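Local structure of epidermal growth factor receptor pathway substrate 8-like protein 1 (Mus musculus, 2CY4) at residues A[10-15]-A[48-53]; A[14-19]-A[35-40]; A[94-99]-A[109-114]. The protein is an EPS8-related protein whose phosphotyrosine-binding (PTB) domain, of the PH-like superfamily, probably recognises peptide motifs in partners of growth factor receptor signalling. All coordinates share one frame; numbering follows the deposited sequence.

Contact 1: residues A[10-15]-A[48-53]; sequences QYHVNH and AQEMLL
On the face of this antiparallel strand pair that bears H12, N14, E50 and L52, the exposed imidazole of H12 reaches across to the carboxylate of E50, also exposed, although the two residues are not paired in register. The bond from H12 ND1 to E50 OE2, at 3.1 Å, is weak: it is bent to 131° at the hydrogen, and the ring and carboxylate planes stand 53° apart. E50 gets there because its chain is fully extended, with CG anti to the backbone N (chi1 -173°). L52, the residue paired with H12, lies beside the same imidazole, modelled too close for its exact position to be trusted.

Beneath this, the backbones of 10-15 and 49-53 are tied by three hydrogen-bonded pairs. V13 and M51 form the central one, with V13 N to M51 O at 2.8 Å and almost straight; Y11 with L53 and H15 with Q49 complete the ladder.

The other face carries Y11, V13, H15, Q49, M51 and L53. V13 CG1 lies 4.1 Å from L53 CB, and its CG2 is equally far from M51 CB. M51 is a selenomethionine, bent at chi3, which brings its CE to 3.5 Å from H15 CB; the selenium lies oblique to the H15 ring. Helix 119-133 covers part of this face: I122 touches Y11, V13 and L53.

The chemistry therefore differs between the two faces. The second is largely apolar and mostly buried, and its polar ends, Y11 OH and H15 NE2, are hydrogen-bonded to D125 OD2 and T18 OG1. On the first, the nearby carboxylate of E50 would be expected to favour a protonated H12, though only modestly through so bent a bond.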
loop_
_atom_site.group_PDB
_atom_site.type_symbol
_atom_site.label_atom_id
_atom_site.label_comp_id
_atom_site.label_asym_id
_atom_site.label_seq_id
_atom_site.Cartn_x
_atom_site.Cartn_y
_atom_site.Cartn_z
ATOM N N GLN A 10 -21.144 5.893 0.524
ATOM C CA GLN A 10 -20.246 5.424 -0.499
ATOM C C GLN A 10 -20.327 6.444 -1.625
ATOM O O GLN A 10 -21.386 7.025 -1.896
ATOM C CB GLN A 10 -20.722 4.057 -0.942
ATOM C CG GLN A 10 -19.755 3.343 -1.804
ATOM C CD GLN A 10 -20.263 1.944 -2.091
ATOM O OE1 GLN A 10 -21.108 1.733 -2.959
ATOM N NE2 GLN A 10 -19.782 0.995 -1.335
ATOM N N TYR A 11 -19.193 6.736 -2.200
ATOM C CA TYR A 11 -19.131 7.697 -3.275
ATOM C C TYR A 11 -18.336 7.131 -4.426
ATOM O O TYR A 11 -17.351 6.360 -4.224
ATOM C CB TYR A 11 -18.360 8.935 -2.817
ATOM C CG TYR A 11 -18.904 9.564 -1.571
ATOM C CD1 TYR A 11 -18.471 9.137 -0.310
ATOM C CD2 TYR A 11 -19.854 10.603 -1.639
ATOM C CE1 TYR A 11 -18.949 9.723 0.874
ATOM C CE2 TYR A 11 -20.359 11.197 -0.452
ATOM C CZ TYR A 11 -19.892 10.746 0.787
ATOM O OH TYR A 11 -20.406 11.307 1.929
ATOM N N HIS A 12 -18.734 7.520 -5.626
ATOM C CA HIS A 12 -17.955 7.190 -6.811
ATOM C C HIS A 12 -16.904 8.301 -6.967
ATOM O O HIS A 12 -17.228 9.492 -7.047
ATOM C CB HIS A 12 -18.821 7.163 -8.061
ATOM C CG HIS A 12 -19.508 5.869 -8.255
ATOM N ND1 HIS A 12 -18.974 4.877 -9.033
ATOM C CD2 HIS A 12 -20.659 5.382 -7.728
ATOM C CE1 HIS A 12 -19.769 3.811 -8.980
ATOM N NE2 HIS A 12 -20.790 4.094 -8.195
ATOM N N VAL A 13 -15.636 7.921 -7.000
ATOM C CA VAL A 13 -14.594 8.914 -7.183
ATOM C C VAL A 13 -13.663 8.401 -8.247
ATOM O O VAL A 13 -13.760 7.241 -8.647
ATOM C CB VAL A 13 -13.741 9.090 -5.904
ATOM C CG1 VAL A 13 -14.631 9.479 -4.717
ATOM C CG2 VAL A 13 -13.076 7.783 -5.561
ATOM N N ASN A 14 -12.751 9.272 -8.700
ATOM C CA ASN A 14 -11.715 8.837 -9.622
ATOM C C ASN A 14 -10.419 8.898 -8.832
ATOM O O ASN A 14 -10.007 9.988 -8.461
ATOM C CB ASN A 14 -11.484 9.803 -10.769
ATOM C CG ASN A 14 -12.459 9.573 -11.949
ATOM O OD1 ASN A 14 -13.062 8.531 -12.077
ATOM N ND2 ASN A 14 -12.556 10.542 -12.803
ATOM N N HIS A 15 -9.760 7.753 -8.628
ATOM C CA HIS A 15 -8.455 7.754 -7.960
ATOM C C HIS A 15 -7.440 8.291 -8.976
ATOM O O HIS A 15 -7.394 7.808 -10.089
ATOM C CB HIS A 15 -8.093 6.304 -7.549
ATOM C CG HIS A 15 -6.674 6.160 -7.052
ATOM N ND1 HIS A 15 -5.597 5.993 -7.903
ATOM C CD2 HIS A 15 -6.172 6.221 -5.788
ATOM C CE1 HIS A 15 -4.468 5.956 -7.181
ATOM N NE2 HIS A 15 -4.784 6.089 -5.907
ATOM N N ALA A 48 -6.757 8.309 -14.372
ATOM C CA ALA A 48 -7.938 8.322 -13.534
ATOM C C ALA A 48 -8.566 6.953 -13.491
ATOM O O ALA A 48 -8.925 6.406 -14.508
ATOM C CB ALA A 48 -8.931 9.354 -14.077
ATOM N N GLN A 49 -8.670 6.383 -12.306
ATOM C CA GLN A 49 -9.276 5.088 -12.147
ATOM C C GLN A 49 -10.563 5.257 -11.306
ATOM O O GLN A 49 -10.521 5.717 -10.147
ATOM C CB GLN A 49 -8.301 4.179 -11.417
ATOM C CG GLN A 49 -8.670 2.734 -11.372
ATOM C CD GLN A 49 -7.620 1.888 -10.568
ATOM O OE1 GLN A 49 -6.409 2.107 -10.657
ATOM N NE2 GLN A 49 -8.106 0.932 -9.795
ATOM N N GLU A 50 -11.692 4.810 -11.855
ATOM C CA GLU A 50 -12.948 4.934 -11.124
ATOM C C GLU A 50 -12.911 4.025 -9.924
ATOM O O GLU A 50 -12.483 2.868 -10.019
ATOM C CB GLU A 50 -14.188 4.571 -11.979
ATOM C CG GLU A 50 -15.481 4.902 -11.165
ATOM C CD GLU A 50 -16.783 4.694 -11.941
ATOM O OE1 GLU A 50 -16.861 3.692 -12.698
ATOM O OE2 GLU A 50 -17.714 5.529 -11.776
HETATM N N MSE A 51 -13.421 4.501 -8.792
HETATM C CA MSE A 51 -13.359 3.677 -7.595
HETATM C C MSE A 51 -14.541 4.037 -6.716
HETATM O O MSE A 51 -15.070 5.143 -6.817
HETATM C CB MSE A 51 -12.050 4.027 -6.803
HETATM C CG MSE A 51 -11.067 2.933 -6.667
HETATM SE SE MSE A 51 -9.513 3.454 -5.731
HETATM C CE MSE A 51 -8.192 2.888 -7.028
ATOM N N LEU A 52 -14.916 3.111 -5.838
ATOM C CA LEU A 52 -15.924 3.335 -4.854
ATOM C C LEU A 52 -15.193 3.708 -3.532
ATOM O O LEU A 52 -14.192 3.064 -3.119
ATOM C CB LEU A 52 -16.669 2.072 -4.676
ATOM C CG LEU A 52 -17.963 1.875 -5.404
ATOM C CD1 LEU A 52 -17.922 2.472 -6.757
ATOM C CD2 LEU A 52 -18.243 0.339 -5.422
ATOM N N LEU A 53 -15.606 4.811 -2.921
ATOM C CA LEU A 53 -14.974 5.224 -1.660
ATOM C C LEU A 53 -16.066 5.145 -0.621
ATOM O O LEU A 53 -17.020 5.892 -0.671
ATOM C CB LEU A 53 -14.361 6.637 -1.765
ATOM C CG LEU A 53 -13.505 7.105 -0.572
ATOM C CD1 LEU A 53 -12.589 8.259 -0.968
ATOM C CD2 LEU A 53 -14.406 7.531 0.594
#

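Contact 2: residues A[14-19]-A[35-40]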
loop_
_atom_site.group_PDB
_atom_site.type_symbol
_atom_site.label_atom_id
_atom_site.label_comp_id
_atom_site.label_asym_id
_atom_site.label_seq_id
_atom_site.Cartn_x
_atom_site.Cartn_y
_atom_site.Cartn_z
ATOM N N ASN A 14 -12.751 9.272 -8.700
ATOM C CA ASN A 14 -11.715 8.837 -9.622
ATOM C C ASN A 14 -10.419 8.898 -8.832
ATOM O O ASN A 14 -10.007 9.988 -8.461
ATOM C CB ASN A 14 -11.484 9.803 -10.769
ATOM C CG ASN A 14 -12.459 9.573 -11.949
ATOM O OD1 ASN A 14 -13.062 8.531 -12.077
ATOM N ND2 ASN A 14 -12.556 10.542 -12.803
ATOM N N HIS A 15 -9.760 7.753 -8.628
ATOM C CA HIS A 15 -8.455 7.754 -7.960
ATOM C C HIS A 15 -7.440 8.291 -8.976
ATOM O O HIS A 15 -7.394 7.808 -10.089
ATOM C CB HIS A 15 -8.093 6.304 -7.549
ATOM C CG HIS A 15 -6.674 6.160 -7.052
ATOM N ND1 HIS A 15 -5.597 5.993 -7.903
ATOM C CD2 HIS A 15 -6.172 6.221 -5.788
ATOM C CE1 HIS A 15 -4.468 5.956 -7.181
ATOM N NE2 HIS A 15 -4.784 6.089 -5.907
ATOM N N LEU A 16 -6.634 9.315 -8.630
ATOM C CA LEU A 16 -5.597 9.828 -9.542
ATOM C C LEU A 16 -4.195 9.245 -9.226
ATOM O O LEU A 16 -3.480 8.798 -10.127
ATOM C CB LEU A 16 -5.493 11.368 -9.454
ATOM C CG LEU A 16 -6.800 12.047 -9.882
ATOM C CD1 LEU A 16 -6.571 13.579 -9.765
ATOM C CD2 LEU A 16 -7.100 11.695 -11.385
ATOM N N VAL A 17 -3.782 9.253 -7.946
ATOM C CA VAL A 17 -2.431 8.770 -7.638
ATOM C C VAL A 17 -2.361 8.466 -6.177
ATOM O O VAL A 17 -3.107 9.041 -5.376
ATOM C CB VAL A 17 -1.239 9.850 -7.888
ATOM C CG1 VAL A 17 -1.140 10.218 -9.314
ATOM C CG2 VAL A 17 -1.407 11.072 -7.019
ATOM N N THR A 18 -1.465 7.541 -5.878
ATOM C CA THR A 18 -1.119 7.154 -4.509
ATOM C C THR A 18 0.428 7.222 -4.491
ATOM O O THR A 18 1.059 6.648 -5.378
ATOM C CB THR A 18 -1.573 5.717 -4.103
ATOM O OG1 THR A 18 -2.996 5.780 -3.909
ATOM C CG2 THR A 18 -0.895 5.270 -2.655
ATOM N N PHE A 19 1.063 8.007 -3.597
ATOM C CA PHE A 19 2.546 7.935 -3.533
ATOM C C PHE A 19 2.958 8.021 -2.056
ATOM O O PHE A 19 2.205 8.544 -1.196
ATOM C CB PHE A 19 3.258 9.055 -4.359
ATOM C CG PHE A 19 2.841 10.485 -3.988
ATOM C CD1 PHE A 19 3.415 11.121 -2.876
ATOM C CD2 PHE A 19 1.932 11.207 -4.776
ATOM C CE1 PHE A 19 3.113 12.438 -2.538
ATOM C CE2 PHE A 19 1.612 12.533 -4.461
ATOM C CZ PHE A 19 2.222 13.159 -3.307
ATOM N N ARG A 35 1.904 19.660 -6.445
ATOM C CA ARG A 35 2.935 19.845 -7.472
ATOM C C ARG A 35 3.409 18.483 -8.051
ATOM O O ARG A 35 3.549 18.252 -9.254
ATOM C CB ARG A 35 4.067 20.649 -6.818
ATOM C CG ARG A 35 5.205 21.115 -7.675
ATOM C CD ARG A 35 5.623 22.592 -7.238
ATOM N NE ARG A 35 5.705 22.829 -5.777
ATOM C CZ ARG A 35 4.930 23.684 -5.090
ATOM N NH1 ARG A 35 3.994 24.399 -5.727
ATOM N NH2 ARG A 35 5.095 23.840 -3.763
ATOM N N LYS A 36 3.686 17.561 -7.162
ATOM C CA LYS A 36 4.088 16.243 -7.580
ATOM C C LYS A 36 2.996 15.559 -8.453
ATOM O O LYS A 36 3.320 14.814 -9.370
ATOM C CB LYS A 36 4.358 15.351 -6.357
ATOM C CG LYS A 36 4.768 13.910 -6.774
ATOM C CD LYS A 36 5.242 13.142 -5.529
ATOM C CE LYS A 36 5.477 11.704 -5.813
ATOM N NZ LYS A 36 6.587 11.465 -6.784
ATOM N N LEU A 37 1.720 15.769 -8.132
ATOM C CA LEU A 37 0.657 15.160 -8.917
ATOM C C LEU A 37 0.798 15.774 -10.314
ATOM O O LEU A 37 0.782 15.051 -11.298
ATOM C CB LEU A 37 -0.716 15.501 -8.326
ATOM C CG LEU A 37 -1.962 15.280 -9.223
ATOM C CD1 LEU A 37 -2.101 13.825 -9.586
ATOM C CD2 LEU A 37 -3.230 15.789 -8.533
ATOM N N ALA A 38 0.978 17.085 -10.383
ATOM C CA ALA A 38 1.114 17.767 -11.680
ATOM C C ALA A 38 2.302 17.215 -12.503
ATOM O O ALA A 38 2.171 16.900 -13.696
ATOM C CB ALA A 38 1.259 19.288 -11.457
ATOM N N VAL A 39 3.453 17.050 -11.855
ATOM C CA VAL A 39 4.644 16.473 -12.513
ATOM C C VAL A 39 4.379 15.017 -12.961
ATOM O O VAL A 39 4.685 14.609 -14.103
ATOM C CB VAL A 39 5.888 16.496 -11.554
ATOM C CG1 VAL A 39 7.059 15.654 -12.108
ATOM C CG2 VAL A 39 6.331 17.934 -11.389
HETATM N N MSE A 40 3.833 14.198 -12.066
HETATM C CA MSE A 40 3.517 12.815 -12.478
HETATM C C MSE A 40 2.574 12.830 -13.671
HETATM O O MSE A 40 2.709 12.040 -14.610
HETATM C CB MSE A 40 2.868 12.018 -11.329
HETATM C CG MSE A 40 3.857 11.865 -10.128
HETATM SE SE MSE A 40 3.012 10.835 -8.791
HETATM C CE MSE A 40 2.676 9.258 -9.816
#
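F19 and K36 make the main side-chain contact where helix 30-42 packs against strand 9-20 of the PTB-domain sheet, with the segment axes 104° apart. The lysine chain slides past the phenylalanine in the opposite direction, laying its methylenes over one face of the ring. K36 CD sits above the ring centre, 3.5 Å from the F19 centroid, in a CH-pi contact, while K36 CE rides over the CG end at 3.4 Å from F19 CG. K36 is extended as far as CE and turns only at its last torsion (chi4 64°), which carries NZ farther off; its cation-pi attraction is weak at most. F19 presents that face with CG lodged between the backbone N and carbonyl carbon (chi1 56°).

M40, a selenomethionine, comes to the same ring obliquely: its SE is 4.2 Å from F19 CD2, a Met-aromatic contact. Its methyl carbon CE goes on to meet V17 CG1.

A classic beta bulge, in which L16 and V17 both face F111, lets two consecutive residues point toward the helix. L37 meets both, and its branches divide the work: CD2 reaches L16 CD1, whereas L37 CD1 nestles against both methyls of V17, 3.7 Å from V17 CG1 and 3.8 Å from V17 CG2.

Contact 3: residues A[94-99]-A[109-114]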
loop_
_atom_site.group_PDB
_atom_site.type_symbol
_atom_site.label_atom_id
_atom_site.label_comp_id
_atom_site.label_asym_id
_atom_site.label_seq_id
_atom_site.Cartn_x
_atom_site.Cartn_y
_atom_site.Cartn_z
ATOM N N LEU A 94 -9.845 18.642 -5.303
ATOM C CA LEU A 94 -9.424 17.270 -5.259
ATOM C C LEU A 94 -9.561 16.807 -3.848
ATOM O O LEU A 94 -9.478 17.609 -2.931
ATOM C CB LEU A 94 -7.950 17.131 -5.715
ATOM C CG LEU A 94 -7.640 17.416 -7.202
ATOM C CD1 LEU A 94 -6.114 17.198 -7.382
ATOM C CD2 LEU A 94 -8.469 16.471 -8.235
ATOM N N LEU A 95 -9.871 15.525 -3.662
ATOM C CA LEU A 95 -9.927 15.018 -2.294
ATOM C C LEU A 95 -8.482 14.515 -1.949
ATOM O O LEU A 95 -7.936 13.668 -2.687
ATOM C CB LEU A 95 -10.911 13.844 -2.185
ATOM C CG LEU A 95 -10.921 13.197 -0.774
ATOM C CD1 LEU A 95 -11.640 14.124 0.169
ATOM C CD2 LEU A 95 -11.664 11.898 -0.736
ATOM N N LEU A 96 -7.869 15.032 -0.881
ATOM C CA LEU A 96 -6.528 14.602 -0.456
ATOM C C LEU A 96 -6.719 13.743 0.819
ATOM O O LEU A 96 -7.442 14.096 1.721
ATOM C CB LEU A 96 -5.630 15.825 -0.168
ATOM C CG LEU A 96 -4.422 15.500 0.742
ATOM C CD1 LEU A 96 -3.404 14.712 0.003
ATOM C CD2 LEU A 96 -3.711 16.778 1.091
ATOM N N LEU A 97 -6.126 12.582 0.855
ATOM C CA LEU A 97 -6.247 11.692 2.012
ATOM C C LEU A 97 -4.796 11.311 2.322
ATOM O O LEU A 97 -4.031 10.885 1.427
ATOM C CB LEU A 97 -7.003 10.421 1.588
ATOM C CG LEU A 97 -8.283 10.023 2.299
ATOM C CD1 LEU A 97 -8.521 8.533 1.883
ATOM C CD2 LEU A 97 -8.112 10.137 3.886
ATOM N N VAL A 98 -4.427 11.456 3.571
ATOM C CA VAL A 98 -3.112 11.065 3.979
ATOM C C VAL A 98 -3.346 9.919 4.987
ATOM O O VAL A 98 -4.083 10.073 5.987
ATOM C CB VAL A 98 -2.326 12.207 4.675
ATOM C CG1 VAL A 98 -0.933 11.628 5.104
ATOM C CG2 VAL A 98 -2.017 13.302 3.697
ATOM N N CYS A 99 -2.639 8.812 4.794
ATOM C CA CYS A 99 -2.816 7.633 5.667
ATOM C C CYS A 99 -1.467 7.008 6.036
ATOM O O CYS A 99 -0.429 7.277 5.424
ATOM C CB CYS A 99 -3.583 6.513 4.946
ATOM S SG CYS A 99 -5.125 6.995 4.239
ATOM N N VAL A 109 0.175 9.488 0.406
ATOM C CA VAL A 109 -0.716 10.549 -0.013
ATOM C C VAL A 109 -1.636 9.996 -1.111
ATOM O O VAL A 109 -1.158 9.320 -2.035
ATOM C CB VAL A 109 0.052 11.672 -0.664
ATOM C CG1 VAL A 109 -0.941 12.619 -1.445
ATOM C CG2 VAL A 109 0.804 12.408 0.406
ATOM N N HIS A 110 -2.938 10.286 -1.055
ATOM C CA HIS A 110 -3.830 9.809 -2.129
ATOM C C HIS A 110 -4.606 10.986 -2.660
ATOM O O HIS A 110 -5.101 11.778 -1.870
ATOM C CB HIS A 110 -4.905 8.840 -1.649
ATOM C CG HIS A 110 -4.415 7.657 -0.872
ATOM N ND1 HIS A 110 -3.880 6.534 -1.485
ATOM C CD2 HIS A 110 -4.323 7.433 0.450
ATOM C CE1 HIS A 110 -3.471 5.686 -0.568
ATOM N NE2 HIS A 110 -3.717 6.198 0.625
ATOM N N PHE A 111 -4.657 11.152 -3.975
ATOM C CA PHE A 111 -5.533 12.176 -4.566
ATOM C C PHE A 111 -6.661 11.529 -5.361
ATOM O O PHE A 111 -6.425 10.616 -6.178
ATOM C CB PHE A 111 -4.774 13.091 -5.501
ATOM C CG PHE A 111 -3.940 14.123 -4.788
ATOM C CD1 PHE A 111 -4.575 15.253 -4.246
ATOM C CD2 PHE A 111 -2.539 14.053 -4.773
ATOM C CE1 PHE A 111 -3.849 16.359 -3.725
ATOM C CE2 PHE A 111 -1.783 15.141 -4.258
ATOM C CZ PHE A 111 -2.433 16.303 -3.748
ATOM N N PHE A 112 -7.889 12.003 -5.118
ATOM C CA PHE A 112 -9.062 11.522 -5.860
ATOM C C PHE A 112 -9.858 12.732 -6.445
ATOM O O PHE A 112 -9.782 13.853 -5.936
ATOM C CB PHE A 112 -10.042 10.789 -4.975
ATOM C CG PHE A 112 -9.464 9.698 -4.158
ATOM C CD1 PHE A 112 -8.906 10.001 -2.908
ATOM C CD2 PHE A 112 -9.509 8.347 -4.614
ATOM C CE1 PHE A 112 -8.406 8.970 -2.124
ATOM C CE2 PHE A 112 -9.004 7.305 -3.833
ATOM C CZ PHE A 112 -8.452 7.620 -2.580
ATOM N N GLN A 113 -10.558 12.533 -7.574
ATOM C CA GLN A 113 -11.430 13.613 -8.066
ATOM C C GLN A 113 -12.758 13.238 -7.352
ATOM O O GLN A 113 -13.101 12.059 -7.293
ATOM C CB GLN A 113 -11.625 13.485 -9.575
ATOM C CG GLN A 113 -10.329 13.772 -10.352
ATOM C CD GLN A 113 -10.558 13.675 -11.850
ATOM O OE1 GLN A 113 -10.376 14.646 -12.591
ATOM N NE2 GLN A 113 -10.976 12.523 -12.298
ATOM N N GLY A 114 -13.459 14.227 -6.789
ATOM C CA GLY A 114 -14.726 14.023 -6.053
ATOM C C GLY A 114 -15.952 13.901 -6.983
ATOM O O GLY A 114 -17.046 13.566 -6.540
#
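L96 and F111 face each other as a non-hydrogen-bonded pair in the beta hairpin of strands 94-99 and 108-113, near the middle of the PTB domain. The methyl CD1 of L96 stands over one face of the F111 ring, offset toward its rim, in a CH-pi contact 4.3 Å from the centroid. The same methyl touches V109 CG1 at 3.5 Å. L94 crosses F111 at about a right angle and sets its CD1 obliquely to the ring. This face turns to helix 30-42, where A33 and S34 touch F111.

On the other face, F112 carries its CG anti to the carbonyl carbon (chi1 -52°), which swings the ring alongside the neighbouring strand. F112 CD1 meets L95 CD2 and F112 CE1 meets L97 CD1, each at 4.0 Å. L95 also packs on helix 119-133, at I122.

Backbone bonds in both directions join L95 with F112 and L97 with H110, fixing the register. At the far end C99 approaches H110 near the plane of the imidazole rather than over it. H110 ND1 is bonded to T18 OG1 on strand 9-20, while C99 SG rests 3.9 Å from H110 CD2.

Overall arrangement
Strand 9-20 links all three contacts: contact 1 pairs it with 49-55, contact 2 sets it against helix 30-42, and the 109-114 side of contact 3 is its neighbour across the other edge. Contacts 1 and 2 share N14 and H15, with centres 14 Å apart. The centre of contact 3 lies about 11 Å from that of contact 1 and about 9 Å from that of contact 2, joined to both by a probable backbone hydrogen bond from Q113 N to N14 O, 2.8 Å. L37 CD2 also meets L94 CD1 at 3.4 Å, carrying contact 2 into contact 3. A calcium ion lies about 6 Å from the Y11 side chain, at the end of contact 1, but about 13 Å from that of L95.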